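Local coordinates for protein predicted metal-dependent hydrolase of the TIM-barrel fold (Lactobacillus casei, PDB 2QPX) that is probably a metal-dependent hydrolase of the amidohydrolase family, built as a TIM barrel and carrying two zinc ions at its metal centre, at residues D142-W147 and K204-Y209; Q149-D154 and Y212-F217. All coordinates share one frame; numbering follows the deposited sequence.

Interaction 1: D142-W147 and K204-Y209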
ATOM      1  N   ASP A 142      28.531 -25.631 -23.938  1.00 26.40           N
ATOM      2  CA  ASP A 142      29.079 -24.382 -24.458  0.50 25.74           C
ATOM      3  C   ASP A 142      28.148 -23.623 -25.394  1.00 25.59           C
ATOM      4  O   ASP A 142      28.474 -22.517 -25.783  1.00 29.67           O
ATOM      5  CB  ASP A 142      30.491 -24.556 -25.060  0.50 26.46           C
ATOM      6  CG  ASP A 142      30.531 -25.447 -26.283  0.50 29.23           C
ATOM      7  OD1 ASP A 142      29.493 -25.768 -26.891  0.50 28.17           O
ATOM      8  OD2 ASP A 142      31.665 -25.826 -26.653  0.50 30.99           O
ATOM      9  N   ASN A 143      26.975 -24.183 -25.700  1.00 24.39           N
ATOM     10  CA  ASN A 143      25.999 -23.532 -26.579  1.00 23.28           C
ATOM     11  C   ASN A 143      24.571 -23.682 -26.067  1.00 20.54           C
ATOM     12  O   ASN A 143      24.246 -24.661 -25.376  1.00 22.76           O
ATOM     13  CB  ASN A 143      26.059 -24.098 -28.004  1.00 25.34           C
ATOM     14  CG  ASN A 143      25.777 -25.587 -28.049  1.00 27.65           C
ATOM     15  OD1 ASN A 143      24.653 -26.026 -28.376  1.00 27.46           O
ATOM     16  ND2 ASN A 143      26.795 -26.389 -27.689  1.00 32.29           N
ATOM     17  N   PHE A 144      23.749 -22.707 -26.413  1.00 20.39           N
ATOM     18  CA  PHE A 144      22.347 -22.691 -25.981  1.00 20.34           C
ATOM     19  C   PHE A 144      21.590 -23.974 -26.308  1.00 20.06           C
ATOM     20  O   PHE A 144      20.845 -24.500 -25.479  1.00 19.04           O
ATOM     21  CB  PHE A 144      21.620 -21.484 -26.585  1.00 19.77           C
ATOM     22  CG  PHE A 144      20.136 -21.473 -26.336  1.00 17.91           C
ATOM     23  CD1 PHE A 144      19.257 -22.119 -27.190  1.00 18.79           C
ATOM     24  CD2 PHE A 144      19.616 -20.837 -25.240  1.00 17.78           C
ATOM     25  CE1 PHE A 144      17.903 -22.099 -26.966  1.00 19.40           C
ATOM     26  CE2 PHE A 144      18.241 -20.817 -25.008  1.00 19.99           C
ATOM     27  CZ  PHE A 144      17.380 -21.458 -25.873  1.00 19.18           C
ATOM     28  N   ALA A 145      21.689 -24.468 -27.527  1.00 20.12           N
ATOM     29  CA  ALA A 145      20.837 -25.598 -27.896  1.00 18.64           C
ATOM     30  C   ALA A 145      21.100 -26.841 -27.041  1.00 20.28           C
ATOM     31  O   ALA A 145      20.155 -27.514 -26.594  1.00 21.09           O
ATOM     32  CB  ALA A 145      21.025 -25.929 -29.399  1.00 20.63           C
ATOM     33  N   ALA A 146      22.366 -27.150 -26.800  1.00 21.81           N
ATOM     34  CA  ALA A 146      22.725 -28.338 -26.001  1.00 22.82           C
ATOM     35  C   ALA A 146      22.356 -28.092 -24.537  1.00 21.98           C
ATOM     36  O   ALA A 146      21.884 -29.008 -23.858  1.00 22.19           O
ATOM     37  CB  ALA A 146      24.209 -28.645 -26.102  1.00 24.74           C
ATOM     38  N   TRP A 147      22.583 -26.877 -24.054  1.00 20.70           N
ATOM     39  CA  TRP A 147      22.187 -26.515 -22.684  1.00 18.06           C
ATOM     40  C   TRP A 147      20.666 -26.652 -22.502  1.00 19.57           C
ATOM     41  O   TRP A 147      20.181 -27.289 -21.551  1.00 18.06           O
ATOM     42  CB  TRP A 147      22.601 -25.095 -22.365  1.00 18.83           C
ATOM     43  CG  TRP A 147      21.936 -24.583 -21.113  1.00 18.37           C
ATOM     44  CD1 TRP A 147      22.283 -24.871 -19.829  1.00 19.10           C
ATOM     45  CD2 TRP A 147      20.795 -23.727 -21.045  1.00 16.84           C
ATOM     46  NE1 TRP A 147      21.424 -24.260 -18.943  1.00 19.53           N
ATOM     47  CE2 TRP A 147      20.510 -23.527 -19.668  1.00 18.16           C
ATOM     48  CE3 TRP A 147      19.987 -23.095 -22.003  1.00 18.23           C
ATOM     49  CZ2 TRP A 147      19.448 -22.772 -19.245  1.00 18.45           C
ATOM     50  CZ3 TRP A 147      18.941 -22.325 -21.585  1.00 18.52           C
ATOM     51  CH2 TRP A 147      18.666 -22.177 -20.199  1.00 18.52           C
ATOM     52  N   LYS A 204      17.689 -11.413 -17.967  1.00 16.02           N
ATOM     53  CA  LYS A 204      16.249 -11.302 -18.099  1.00 15.30           C
ATOM     54  C   LYS A 204      15.723 -11.996 -19.373  1.00 15.27           C
ATOM     55  O   LYS A 204      14.749 -12.761 -19.301  1.00 15.34           O
ATOM     56  CB  LYS A 204      15.764  -9.857 -17.974  1.00 17.24           C
ATOM     57  CG  LYS A 204      14.248  -9.761 -18.057  1.00 18.03           C
ATOM     58  CD  LYS A 204      13.761  -8.434 -17.602  1.00 20.43           C
ATOM     59  CE  LYS A 204      12.312  -8.150 -18.002  1.00 20.50           C
ATOM     60  NZ  LYS A 204      11.308  -9.108 -17.485  1.00 21.65           N
ATOM     61  N   PRO A 205      16.346 -11.763 -20.546  1.00 16.41           N
ATOM     62  CA  PRO A 205      15.872 -12.495 -21.715  1.00 15.85           C
ATOM     63  C   PRO A 205      15.882 -14.009 -21.536  1.00 15.95           C
ATOM     64  O   PRO A 205      14.908 -14.692 -21.885  1.00 15.82           O
ATOM     65  CB  PRO A 205      16.857 -12.060 -22.820  1.00 16.61           C
ATOM     66  CG  PRO A 205      17.445 -10.795 -22.357  1.00 21.59           C
ATOM     67  CD  PRO A 205      17.433 -10.821 -20.875  1.00 17.12           C
ATOM     68  N   LEU A 206      16.941 -14.548 -20.952  1.00 14.80           N
ATOM     69  CA  LEU A 206      17.001 -15.999 -20.785  1.00 14.50           C
ATOM     70  C   LEU A 206      16.053 -16.525 -19.692  1.00 14.69           C
ATOM     71  O   LEU A 206      15.403 -17.543 -19.901  1.00 14.89           O
ATOM     72  CB  LEU A 206      18.438 -16.457 -20.560  1.00 15.67           C
ATOM     73  CG  LEU A 206      18.653 -17.963 -20.501  1.00 14.82           C
ATOM     74  CD1 LEU A 206      18.139 -18.675 -21.779  1.00 16.95           C
ATOM     75  CD2 LEU A 206      20.148 -18.291 -20.202  1.00 16.11           C
ATOM     76  N   ILE A 207      15.964 -15.828 -18.571  1.00 14.60           N
ATOM     77  CA  ILE A 207      15.016 -16.238 -17.516  1.00 13.88           C
ATOM     78  C   ILE A 207      13.576 -16.193 -18.032  1.00 13.57           C
ATOM     79  O   ILE A 207      12.804 -17.140 -17.825  1.00 14.75           O
ATOM     80  CB  ILE A 207      15.175 -15.362 -16.238  1.00 14.00           C
ATOM     81  CG1 ILE A 207      16.487 -15.762 -15.516  1.00 15.43           C
ATOM     82  CG2 ILE A 207      14.003 -15.558 -15.281  1.00 14.99           C
ATOM     83  CD1 ILE A 207      16.912 -14.830 -14.343  1.00 18.27           C
ATOM     84  N   ASP A 208      13.196 -15.123 -18.721  1.00 13.18           N
ATOM     85  CA  ASP A 208      11.816 -15.000 -19.191  1.00 13.47           C
ATOM     86  C   ASP A 208      11.552 -16.068 -20.265  1.00 14.31           C
ATOM     87  O   ASP A 208      10.479 -16.721 -20.231  1.00 14.45           O
ATOM     88  CB  ASP A 208      11.513 -13.594 -19.730  1.00 14.79           C
ATOM     89  CG  ASP A 208      11.312 -12.546 -18.648  1.00 17.90           C
ATOM     90  OD1 ASP A 208      11.514 -12.853 -17.457  1.00 19.01           O
ATOM     91  OD2 ASP A 208      10.928 -11.381 -19.019  1.00 18.65           O
ATOM     92  N   TYR A 209      12.496 -16.293 -21.196  1.00 13.75           N
ATOM     93  CA  TYR A 209      12.343 -17.399 -22.164  1.00 14.31           C
ATOM     94  C   TYR A 209      12.100 -18.731 -21.417  1.00 13.29           C
ATOM     95  O   TYR A 209      11.182 -19.526 -21.750  1.00 15.46           O
ATOM     96  CB  TYR A 209      13.602 -17.516 -23.056  1.00 14.57           C
ATOM     97  CG  TYR A 209      13.535 -18.612 -24.062  1.00 16.14           C
ATOM     98  CD1 TYR A 209      13.912 -19.906 -23.759  1.00 15.62           C
ATOM     99  CD2 TYR A 209      13.076 -18.346 -25.362  1.00 15.01           C
ATOM    100  CE1 TYR A 209      13.852 -20.909 -24.731  1.00 18.22           C
ATOM    101  CE2 TYR A 209      12.984 -19.315 -26.304  1.00 17.61           C
ATOM    102  CZ  TYR A 209      13.360 -20.596 -26.003  1.00 18.30           C
ATOM    103  OH  TYR A 209      13.254 -21.581 -26.948  1.00 21.07           O
TER
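F144 and L206 mark the closest approach of the two backbones, with their CA atoms still 10.0 Å apart, so long side chains must bridge the space. L206 is central. Its CD1 lies 3.9 Å from F144 CE2, at the edge of that ring and near its plane. The same methyl is 3.7 Å from W147 CZ3; the two side chains come from opposite directions and CD1 meets the indole obliquely. The F144 ring edge also turns toward the face of Y209 in an offset edge-to-face pair. Here F144 CZ is 3.7 Å from Y209 CE1, and the planes stand at 75°. With CG anti to the backbone N (chi1 173°), F144 extends into the gap between the helices. Both helices, 144-156 and 204-221, belong to the largely helical part of the chain between strands 124-127 and 225-229 of this predicted TIM-barrel hydrolase, away from the zinc site. N143 is the N-cap of the first helix; its OD1 accepts from A146 N at 3.0 Å, with the donor above the carbonyl plane. Helix 183-196 borders the same cluster: V183 and A187 touch F144, W193 touches L206, and A186 touches Y209. W147 NE1 bonds to A134 O, outside the pair. W148 meets the Y209 ring edge-to-face.

Interaction 2: Q149-D154 and Y212-F217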
ATOM      1  N   GLN A 149      18.479 -28.360 -24.273  1.00 20.61           N
ATOM      2  CA  GLN A 149      18.035 -29.757 -24.340  1.00 21.24           C
ATOM      3  C   GLN A 149      18.248 -30.477 -23.003  1.00 20.77           C
ATOM      4  O   GLN A 149      17.347 -31.156 -22.500  1.00 21.46           O
ATOM      5  CB  GLN A 149      18.731 -30.509 -25.489  1.00 22.39           C
ATOM      6  CG  GLN A 149      18.339 -31.966 -25.550  1.00 25.00           C
ATOM      7  CD  GLN A 149      19.015 -32.679 -26.699  1.00 31.64           C
ATOM      8  OE1 GLN A 149      20.034 -33.342 -26.515  1.00 44.94           O
ATOM      9  NE2 GLN A 149      18.477 -32.510 -27.892  1.00 37.12           N
ATOM     10  N   ALA A 150      19.432 -30.297 -22.427  1.00 19.53           N
ATOM     11  CA  ALA A 150      19.775 -30.983 -21.187  1.00 19.24           C
ATOM     12  C   ALA A 150      18.903 -30.478 -20.019  1.00 19.44           C
ATOM     13  O   ALA A 150      18.377 -31.265 -19.224  1.00 20.64           O
ATOM     14  CB  ALA A 150      21.246 -30.810 -20.862  1.00 21.02           C
ATOM     15  N   PHE A 151      18.773 -29.164 -19.938  1.00 18.26           N
ATOM     16  CA  PHE A 151      18.033 -28.543 -18.842  1.00 19.22           C
ATOM     17  C   PHE A 151      16.552 -28.873 -18.963  1.00 18.00           C
ATOM     18  O   PHE A 151      15.928 -29.275 -17.977  1.00 18.35           O
ATOM     19  CB  PHE A 151      18.287 -27.033 -18.816  1.00 18.45           C
ATOM     20  CG  PHE A 151      17.353 -26.265 -17.910  1.00 16.21           C
ATOM     21  CD1 PHE A 151      17.420 -26.420 -16.536  1.00 17.83           C
ATOM     22  CD2 PHE A 151      16.345 -25.480 -18.426  1.00 19.01           C
ATOM     23  CE1 PHE A 151      16.514 -25.727 -15.704  1.00 17.90           C
ATOM     24  CE2 PHE A 151      15.450 -24.790 -17.591  1.00 19.56           C
ATOM     25  CZ  PHE A 151      15.559 -24.904 -16.238  1.00 18.50           C
ATOM     26  N   SER A 152      15.980 -28.688 -20.157  1.00 18.50           N
ATOM     27  CA  SER A 152      14.567 -28.976 -20.328  1.00 18.83           C
ATOM     28  C   SER A 152      14.266 -30.454 -20.055  1.00 18.61           C
ATOM     29  O   SER A 152      13.214 -30.798 -19.512  1.00 18.29           O
ATOM     30  CB  SER A 152      14.069 -28.518 -21.738  1.00 19.03           C
ATOM     31  OG  SER A 152      14.684 -29.238 -22.764  1.00 22.50           O
ATOM     32  N   ASN A 153      15.140 -31.358 -20.484  1.00 19.47           N
ATOM     33  CA  ASN A 153      14.929 -32.782 -20.144  1.00 20.81           C
ATOM     34  C   ASN A 153      14.893 -32.998 -18.614  1.00 20.59           C
ATOM     35  O   ASN A 153      14.063 -33.744 -18.115  1.00 20.79           O
ATOM     36  CB  ASN A 153      16.007 -33.674 -20.753  1.00 21.75           C
ATOM     37  CG  ASN A 153      15.807 -33.908 -22.245  1.00 24.84           C
ATOM     38  OD1 ASN A 153      14.728 -33.669 -22.794  1.00 25.90           O
ATOM     39  ND2 ASN A 153      16.861 -34.414 -22.900  1.00 29.55           N
ATOM     40  N   ASP A 154      15.785 -32.321 -17.881  1.00 19.37           N
ATOM     41  CA  ASP A 154      15.805 -32.412 -16.421  1.00 18.27           C
ATOM     42  C   ASP A 154      14.501 -31.917 -15.777  1.00 18.13           C
ATOM     43  O   ASP A 154      13.963 -32.547 -14.878  1.00 19.99           O
ATOM     44  CB  ASP A 154      17.033 -31.714 -15.864  1.00 17.95           C
ATOM     45  CG  ASP A 154      17.431 -32.236 -14.504  1.00 20.52           C
ATOM     46  OD1 ASP A 154      17.878 -33.396 -14.439  1.00 22.71           O
ATOM     47  OD2 ASP A 154      17.297 -31.513 -13.487  1.00 20.92           O
ATOM     48  N   TYR A 212       8.562 -19.026 -19.809  1.00 14.55           N
ATOM     49  CA  TYR A 212       7.499 -19.270 -20.785  1.00 15.38           C
ATOM     50  C   TYR A 212       7.599 -20.669 -21.361  1.00 14.89           C
ATOM     51  O   TYR A 212       6.597 -21.339 -21.563  1.00 16.90           O
ATOM     52  CB  TYR A 212       7.522 -18.223 -21.916  1.00 15.24           C
ATOM     53  CG  TYR A 212       6.772 -16.937 -21.552  1.00 16.36           C
ATOM     54  CD1 TYR A 212       7.362 -15.947 -20.792  1.00 16.08           C
ATOM     55  CD2 TYR A 212       5.431 -16.725 -21.944  1.00 17.17           C
ATOM     56  CE1 TYR A 212       6.677 -14.791 -20.461  1.00 16.64           C
ATOM     57  CE2 TYR A 212       4.734 -15.564 -21.581  1.00 19.74           C
ATOM     58  CZ  TYR A 212       5.355 -14.610 -20.846  1.00 18.60           C
ATOM     59  OH  TYR A 212       4.688 -13.461 -20.476  1.00 21.05           O
ATOM     60  N   HIS A 213       8.817 -21.136 -21.617  1.00 13.89           N
ATOM     61  CA  HIS A 213       9.011 -22.444 -22.233  1.00 15.28           C
ATOM     62  C   HIS A 213       8.897 -23.641 -21.294  1.00 15.30           C
ATOM     63  O   HIS A 213       8.501 -24.711 -21.739  1.00 17.76           O
ATOM     64  CB  HIS A 213      10.285 -22.459 -23.064  1.00 16.09           C
ATOM     65  CG  HIS A 213      10.161 -21.677 -24.317  1.00 15.88           C
ATOM     66  ND1 HIS A 213       9.952 -22.291 -25.536  1.00 23.52           N
ATOM     67  CD2 HIS A 213      10.083 -20.341 -24.550  1.00 15.88           C
ATOM     68  CE1 HIS A 213       9.828 -21.370 -26.477  1.00 21.86           C
ATOM     69  NE2 HIS A 213       9.865 -20.181 -25.915  1.00 20.34           N
ATOM     70  N   VAL A 214       9.161 -23.487 -20.002  1.00 14.70           N
ATOM     71  CA  VAL A 214       8.987 -24.608 -19.105  1.00 15.49           C
ATOM     72  C   VAL A 214       7.529 -24.772 -18.661  1.00 15.20           C
ATOM     73  O   VAL A 214       7.171 -25.831 -18.161  1.00 16.41           O
ATOM     74  CB  VAL A 214       9.923 -24.589 -17.860  1.00 15.83           C
ATOM     75  CG1 VAL A 214      11.395 -24.629 -18.294  1.00 17.00           C
ATOM     76  CG2 VAL A 214       9.585 -23.435 -16.915  1.00 16.50           C
ATOM     77  N   ALA A 215       6.704 -23.738 -18.788  1.00 15.73           N
ATOM     78  CA  ALA A 215       5.317 -23.819 -18.329  1.00 14.91           C
ATOM     79  C   ALA A 215       4.590 -25.071 -18.850  1.00 15.04           C
ATOM     80  O   ALA A 215       3.962 -25.786 -18.067  1.00 16.52           O
ATOM     81  CB  ALA A 215       4.547 -22.492 -18.575  1.00 16.37           C
ATOM     82  N   PRO A 216       4.638 -25.339 -20.169  1.00 16.10           N
ATOM     83  CA  PRO A 216       3.958 -26.558 -20.655  1.00 16.85           C
ATOM     84  C   PRO A 216       4.519 -27.858 -20.054  1.00 17.45           C
ATOM     85  O   PRO A 216       3.773 -28.818 -19.853  1.00 19.55           O
ATOM     86  CB  PRO A 216       4.195 -26.517 -22.164  1.00 19.65           C
ATOM     87  CG  PRO A 216       4.737 -25.205 -22.448  1.00 23.63           C
ATOM     88  CD  PRO A 216       5.182 -24.521 -21.262  1.00 17.32           C
ATOM     89  N   PHE A 217       5.829 -27.898 -19.792  1.00 17.70           N
ATOM     90  CA  PHE A 217       6.444 -29.064 -19.202  1.00 16.99           C
ATOM     91  C   PHE A 217       5.920 -29.311 -17.783  1.00 16.12           C
ATOM     92  O   PHE A 217       5.785 -30.451 -17.344  1.00 19.18           O
ATOM     93  CB  PHE A 217       7.957 -28.975 -19.108  1.00 17.46           C
ATOM     94  CG  PHE A 217       8.674 -28.507 -20.356  1.00 18.98           C
ATOM     95  CD1 PHE A 217       8.174 -28.727 -21.622  1.00 22.00           C
ATOM     96  CD2 PHE A 217       9.942 -27.949 -20.239  1.00 20.15           C
ATOM     97  CE1 PHE A 217       8.898 -28.315 -22.750  1.00 22.08           C
ATOM     98  CE2 PHE A 217      10.633 -27.510 -21.359  1.00 20.39           C
ATOM     99  CZ  PHE A 217      10.113 -27.725 -22.597  1.00 20.58           C
TER
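S152 OG hydrogen-bonds to W148 O, one turn back on its own helix. The hydroxyl is thus tied to its own helix, and CB, which does not point straight at the partner helix, is the atom that touches it. OG sits between the backbone N and the carbonyl carbon (chi1 65°), where it can reach that oxygen. S152 CB meets the F217 ring obliquely, 3.6 Å from CE2 and 4.1 Å from CZ. The second touch is looser: F151 CE2 lies 4.1 Å from V214 CG1, and the two side chains cross at about a right angle. The closest CA atoms are those of S152 and V214, 7.2 Å apart, and the short serine side chain makes its contact through CB. Helix 204-221 is kinked in this part. P216 has no N-H to give, and F217 N makes no bond to the preceding turn. H213 O instead lies 3.4 Å above the plane of the F217 ring, over its centre. K156 adds a cation-pi contact to that ring, and W148 also packs on F217 and V214. The F151 ring meets that of W147, one turn earlier, with planes nearly parallel. No hydrogen bond or salt bridge joins the two segments, so apolar packing holds them, and the fit depends on side-chain shape rather than on directed bonds.

Interactions 1 and 2 join the same two helices, 144-156 and 204-221, at successive places along their lengths, with centres about 11 Å apart. Both are mainly buried yet peripheral: their centres lie about 26 Å (interaction 1) and 22 Å (interaction 2) from the centre of the chain, so interaction 2 is deeper. Neither has a hydrogen bond between its segments. Interaction 1 spans a wider gap and fills it with aromatic rings and a leucine. In interaction 2 the backbones come closer, and the touching residues are a serine, a valine and two phenylalanines. Y209 of interaction 1 stacks on H213 of 212-217. Both contacts lie away from the zinc site, although helix 204-221 leads into strand 225-229, which carries the zinc ligand H228.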